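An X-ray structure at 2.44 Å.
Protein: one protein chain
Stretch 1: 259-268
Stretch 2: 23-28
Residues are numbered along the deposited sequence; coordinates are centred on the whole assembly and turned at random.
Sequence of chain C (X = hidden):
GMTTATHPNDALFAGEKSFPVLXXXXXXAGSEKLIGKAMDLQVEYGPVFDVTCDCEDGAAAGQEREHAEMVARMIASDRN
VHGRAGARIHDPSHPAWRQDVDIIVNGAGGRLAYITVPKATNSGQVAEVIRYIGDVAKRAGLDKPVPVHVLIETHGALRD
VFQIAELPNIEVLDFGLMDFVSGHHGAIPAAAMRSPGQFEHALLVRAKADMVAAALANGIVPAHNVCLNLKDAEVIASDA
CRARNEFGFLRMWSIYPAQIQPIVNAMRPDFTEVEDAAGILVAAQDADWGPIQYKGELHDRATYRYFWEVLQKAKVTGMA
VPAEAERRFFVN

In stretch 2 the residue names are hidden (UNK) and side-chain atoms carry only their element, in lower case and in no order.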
ATOM      1  N   GLN C 259     -18.877  -0.702  26.136  1.00 48.67           N
ATOM      2  CA  GLN C 259     -18.415  -0.490  24.748  1.00 45.96           C
ATOM      3  C   GLN C 259     -19.321  -1.148  23.701  1.00 45.09           C
ATOM      4  O   GLN C 259     -19.306  -0.717  22.553  1.00 42.12           O
ATOM      5  CB  GLN C 259     -16.984  -1.021  24.541  1.00 45.06           C
ATOM      6  CG  GLN C 259     -15.962  -0.460  25.506  1.00 37.49           C
ATOM      7  CD  GLN C 259     -14.554  -0.848  25.198  1.00 53.52           C
ATOM      8  OE1 GLN C 259     -14.244  -1.999  24.931  1.00 52.61           O
ATOM      9  NE2 GLN C 259     -13.649   0.106  25.303  1.00 52.57           N
ATOM     10  N   ILE C 260     -20.114  -2.175  24.096  1.00 41.67           N
ATOM     11  CA  ILE C 260     -20.948  -2.982  23.200  1.00 40.06           C
ATOM     12  C   ILE C 260     -21.965  -2.133  22.417  1.00 49.70           C
ATOM     13  O   ILE C 260     -21.856  -2.086  21.184  1.00 51.55           O
ATOM     14  CB  ILE C 260     -21.615  -4.181  23.928  1.00 40.64           C
ATOM     15  CG1 ILE C 260     -20.520  -5.119  24.497  1.00 38.25           C
ATOM     16  CG2 ILE C 260     -22.598  -4.938  22.985  1.00 36.47           C
ATOM     17  CD1 ILE C 260     -20.974  -6.177  25.439  1.00 36.19           C
ATOM     18  N   GLN C 261     -22.936  -1.496  23.099  1.00 47.02           N
ATOM     19  CA  GLN C 261     -23.956  -0.707  22.428  1.00 48.52           C
ATOM     20  C   GLN C 261     -23.337   0.402  21.545  1.00 52.42           C
ATOM     21  O   GLN C 261     -23.715   0.434  20.375  1.00 52.26           O
ATOM     22  CB  GLN C 261     -24.992  -0.160  23.418  1.00 52.40           C
ATOM     23  CG  GLN C 261     -26.441  -0.425  22.978  1.00 72.58           C
ATOM     24  CD  GLN C 261     -26.838  -1.884  22.999  1.00 77.58           C
ATOM     25  OE1 GLN C 261     -26.885  -2.521  24.048  1.00 72.37           O
ATOM     26  NE2 GLN C 261     -27.136  -2.426  21.837  1.00 62.89           N
ATOM     27  N   PRO C 262     -22.336   1.222  21.979  1.00 50.31           N
ATOM     28  CA  PRO C 262     -21.750   2.221  21.046  1.00 50.36           C
ATOM     29  C   PRO C 262     -21.131   1.586  19.787  1.00 51.89           C
ATOM     30  O   PRO C 262     -21.273   2.156  18.706  1.00 52.36           O
ATOM     31  CB  PRO C 262     -20.669   2.914  21.884  1.00 52.22           C
ATOM     32  CG  PRO C 262     -21.077   2.693  23.284  1.00 57.33           C
ATOM     33  CD  PRO C 262     -21.751   1.358  23.329  1.00 51.99           C
ATOM     34  N   ILE C 263     -20.511   0.390  19.905  1.00 45.72           N
ATOM     35  CA  ILE C 263     -19.910  -0.299  18.753  1.00 43.68           C
ATOM     36  C   ILE C 263     -21.023  -0.787  17.819  1.00 49.19           C
ATOM     37  O   ILE C 263     -20.951  -0.506  16.619  1.00 50.40           O
ATOM     38  CB  ILE C 263     -18.931  -1.431  19.150  1.00 44.79           C
ATOM     39  CG1 ILE C 263     -17.630  -0.846  19.764  1.00 45.03           C
ATOM     40  CG2 ILE C 263     -18.597  -2.333  17.942  1.00 44.19           C
ATOM     41  CD1 ILE C 263     -16.764  -1.826  20.572  1.00 49.31           C
ATOM     42  N   VAL C 264     -22.055  -1.492  18.362  1.00 43.56           N
ATOM     43  CA  VAL C 264     -23.173  -2.018  17.574  1.00 42.68           C
ATOM     44  C   VAL C 264     -23.881  -0.866  16.813  1.00 50.69           C
ATOM     45  O   VAL C 264     -24.056  -0.956  15.599  1.00 49.11           O
ATOM     46  CB  VAL C 264     -24.158  -2.843  18.459  1.00 45.91           C
ATOM     47  CG1 VAL C 264     -25.473  -3.140  17.733  1.00 46.28           C
ATOM     48  CG2 VAL C 264     -23.496  -4.138  18.943  1.00 43.30           C
ATOM     49  N   ASN C 265     -24.232   0.221  17.528  1.00 50.56           N
ATOM     50  CA  ASN C 265     -24.938   1.356  16.959  1.00 52.59           C
ATOM     51  C   ASN C 265     -24.113   2.078  15.898  1.00 55.46           C
ATOM     52  O   ASN C 265     -24.672   2.461  14.870  1.00 56.87           O
ATOM     53  CB  ASN C 265     -25.412   2.313  18.057  1.00 56.37           C
ATOM     54  CG  ASN C 265     -26.562   1.728  18.864  1.00 93.66           C
ATOM     55  OD1 ASN C 265     -26.486   1.579  20.086  1.00 98.48           O
ATOM     56  ND2 ASN C 265     -27.650   1.334  18.200  1.00 82.90           N
ATOM     57  N   ALA C 266     -22.797   2.211  16.095  1.00 49.46           N
ATOM     58  CA  ALA C 266     -21.931   2.861  15.092  1.00 48.13           C
ATOM     59  C   ALA C 266     -21.830   2.037  13.795  1.00 50.69           C
ATOM     60  O   ALA C 266     -21.685   2.601  12.715  1.00 49.99           O
ATOM     61  CB  ALA C 266     -20.548   3.077  15.666  1.00 47.59           C
HETATM   62  N   MSE C 267     -21.938   0.701  13.915  1.00 46.35           N
HETATM   63  CA  MSE C 267     -21.825  -0.261  12.826  1.00 44.42           C
HETATM   64  C   MSE C 267     -23.163  -0.546  12.128  1.00 52.31           C
HETATM   65  O   MSE C 267     -23.142  -1.154  11.068  1.00 53.70           O
HETATM   66  CB  MSE C 267     -21.272  -1.540  13.433  1.00 44.19           C
HETATM   67  CG  MSE C 267     -20.271  -2.246  12.612  1.00 49.37           C
HETATM   68 SE   MSE C 267     -18.633  -1.385  12.347  0.75 54.94          SE
HETATM   69  CE  MSE C 267     -17.728  -1.671  14.020  1.00 52.05           C
ATOM     70  N   ARG C 268     -24.307  -0.118  12.710  1.00 50.71           N
ATOM     71  CA  ARG C 268     -25.661  -0.328  12.185  1.00 53.07           C
ATOM     72  C   ARG C 268     -25.928   0.338  10.841  1.00 62.90           C
ATOM     73  O   ARG C 268     -25.523   1.492  10.656  1.00 63.91           O
ATOM     74  CB  ARG C 268     -26.707   0.234  13.166  1.00 54.26           C
ATOM     75  CG  ARG C 268     -27.130  -0.748  14.194  1.00 61.73           C
ATOM     76  CD  ARG C 268     -28.148  -0.165  15.124  1.00 68.92           C
ATOM     77  NE  ARG C 268     -28.498  -1.145  16.149  1.00 66.90           N
ATOM     78  CZ  ARG C 268     -29.528  -1.029  16.975  1.00 82.84           C
ATOM     79  NH1 ARG C 268     -30.340   0.022  16.894  1.00 75.81           N
ATOM     80  NH2 ARG C 268     -29.768  -1.970  17.879  1.00 66.12           N
ATOM     81  N   UNK C  23     -21.983 -10.335  13.945  1.00 38.20           N
ATOM     82  CA  UNK C  23     -22.238  -9.262  14.886  1.00 37.07           C
ATOM     83  C   UNK C  23     -21.152  -8.216  14.742  1.00 41.59           C
ATOM     84  O   UNK C  23     -19.987  -8.538  14.482  1.00 40.26           O
ATOM     85  c   UNK C  23     -22.255  -9.824  16.296  1.00 36.87           C
ATOM     86  N   UNK C  24     -21.541  -6.965  14.883  1.00 40.44           N
ATOM     87  CA  UNK C  24     -20.652  -5.799  14.781  1.00 39.21           C
ATOM     88  C   UNK C  24     -19.642  -5.745  15.924  1.00 39.45           C
ATOM     89  O   UNK C  24     -18.622  -5.068  15.829  1.00 38.88           O
ATOM     90  c   UNK C  24     -21.506  -4.557  14.805  1.00 40.75           C
ATOM     91  N   UNK C  25     -19.924  -6.469  17.007  1.00 35.33           N
ATOM     92  CA  UNK C  25     -19.109  -6.420  18.211  1.00 33.65           C
ATOM     93  C   UNK C  25     -18.712  -7.788  18.714  1.00 37.09           C
ATOM     94  O   UNK C  25     -19.506  -8.727  18.695  1.00 35.54           O
ATOM     95  s   UNK C  25     -18.927  -5.412  20.816  1.00 36.87           S
ATOM     96  c   UNK C  25     -19.863  -5.647  19.291  1.00 33.93           C
ATOM     97  N   UNK C  26     -17.490  -7.864  19.231  1.00 34.86           N
ATOM     98  CA  UNK C  26     -16.927  -9.080  19.803  1.00 34.16           C
ATOM     99  C   UNK C  26     -16.369  -8.748  21.163  1.00 37.05           C
ATOM    100  O   UNK C  26     -15.352  -8.051  21.256  1.00 36.16           O
ATOM    101  c   UNK C  26     -15.468 -11.098  19.320  1.00 36.61           C
ATOM    102  o   UNK C  26     -14.704 -11.981  17.262  1.00 43.18           O
ATOM    103  c   UNK C  26     -15.854  -9.691  18.889  1.00 34.17           C
ATOM    104  c   UNK C  26     -14.414 -11.748  18.453  1.00 47.22           C
ATOM    105  o   UNK C  26     -13.304 -12.034  18.957  1.00 41.42           O
ATOM    106  N   UNK C  27     -17.049  -9.217  22.215  1.00 34.18           N
ATOM    107  CA  UNK C  27     -16.681  -8.920  23.594  1.00 35.63           C
ATOM    108  C   UNK C  27     -15.777 -10.013  24.181  1.00 40.72           C
ATOM    109  O   UNK C  27     -16.072 -11.198  24.057  1.00 39.94           O
ATOM    110  n   UNK C  27     -17.251  -6.960  26.088  1.00 46.72           N
ATOM    111  c   UNK C  27     -17.629  -8.966  26.987  1.00 46.65           C
ATOM    112  c   UNK C  27     -17.632  -8.271  25.829  1.00 43.62           C
ATOM    113  c   UNK C  27     -17.034  -6.904  27.391  1.00 47.60           C
ATOM    114  c   UNK C  27     -17.933  -8.731  24.448  1.00 37.86           C
ATOM    115  n   UNK C  27     -17.254  -8.086  27.974  1.00 47.96           N
ATOM    116  N   UNK C  28     -14.651  -9.604  24.788  1.00 37.75           N
ATOM    117  CA  UNK C  28     -13.709 -10.524  25.425  1.00 36.59           C
ATOM    118  C   UNK C  28     -13.952 -10.609  26.911  1.00 42.65           C
ATOM    119  O   UNK C  28     -14.250  -9.592  27.526  1.00 43.51           O
ATOM    120  c   UNK C  28     -11.811 -10.510  23.795  1.00 35.15           C
ATOM    121  c   UNK C  28     -10.825 -11.474  23.645  1.00 35.74           C
ATOM    122  c   UNK C  28     -12.385  -9.958  22.648  1.00 35.55           C
ATOM    123  c   UNK C  28     -12.263 -10.083  25.161  1.00 36.87           C
ATOM    124  c   UNK C  28     -10.982 -11.315  21.263  1.00 34.47           C
ATOM    125  c   UNK C  28     -11.993 -10.380  21.389  1.00 35.47           C
ATOM    126  c   UNK C  28     -10.385 -11.851  22.376  1.00 36.70           C
TER

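Position 23 carries a single side-chain carbon, its CB, set sideways to the helix and 6.4 Å from CG2 of Val 264, too far for contact. One carbon and nothing beyond it is alanine, so this is Ala 23.

Position 24 also has one side-chain carbon, but here it points toward the helix. Its CB lies 3.3 Å from CB of Met 267, a selenomethionine in this model, and 4.1 Å from CA of Val 264. The backbone takes part as well, with O of position 24 at 3.5 Å from CG2 of Ile 263. A lone CB again means alanine: Ala 24. The short side chain sits where the backbones are close, with CA of Val 264 and CA of Ala 24 5.3 Å apart.

Position 25 bears one carbon and then one sulfur, unbranched, directed toward the helix. The carbon, CB, sits 3.8 Å from CG2 of Ile 263 and 3.9 Å from CG2 of Val 264, while the sulfur reaches CG1 of Ile 260 at 4.0 Å. A sulfur bonded directly to CB identifies Cys 25. Its t rotamer places SG beside Ile 260, also 4.0 Å from that residue's CA.

Position 26 has three carbons in a chain, the third carrying two oxygens, and it points away from stretch 1 and touches nothing there. That carboxylate makes it Glu 26, extended through chi1 and chi2, both t, with its oxygens hydrogen-bonded elsewhere in the structure.

Position 27 turns back toward the helix with one carbon and a five-membered ring of three carbons and two nitrogens. CD1 of Ile 260 lies 3.9 Å from the nearer ring nitrogen and makes an off-centre CH-pi contact with the ring. This imidazole is His 27, and the nitrogen is ND1. Ile 260 has chi1 m and chi2 t, which carries CD1 out to the ring.

Position 28 has one carbon followed by a six-carbon ring, out of reach of stretch 1. It is Phe 28.

The contact rests on packing, with no hydrogen bond between the stretches. Helix and strand run nearly antiparallel, at 163°, so moving forward along stretch 2 means moving back along the helix, from Met 267 beside Ala 24, just before the strand, to Ile 260 beside His 27. Strand alternation turns Glu 26 away between two inward residues, while helical spacing brings Ile 260, Ile 263, Val 264 and Met 267 to one face. The rule is small residues where the backbones are close and a longer side chain farther along.

Stretch 2 (23-28) AACEHF
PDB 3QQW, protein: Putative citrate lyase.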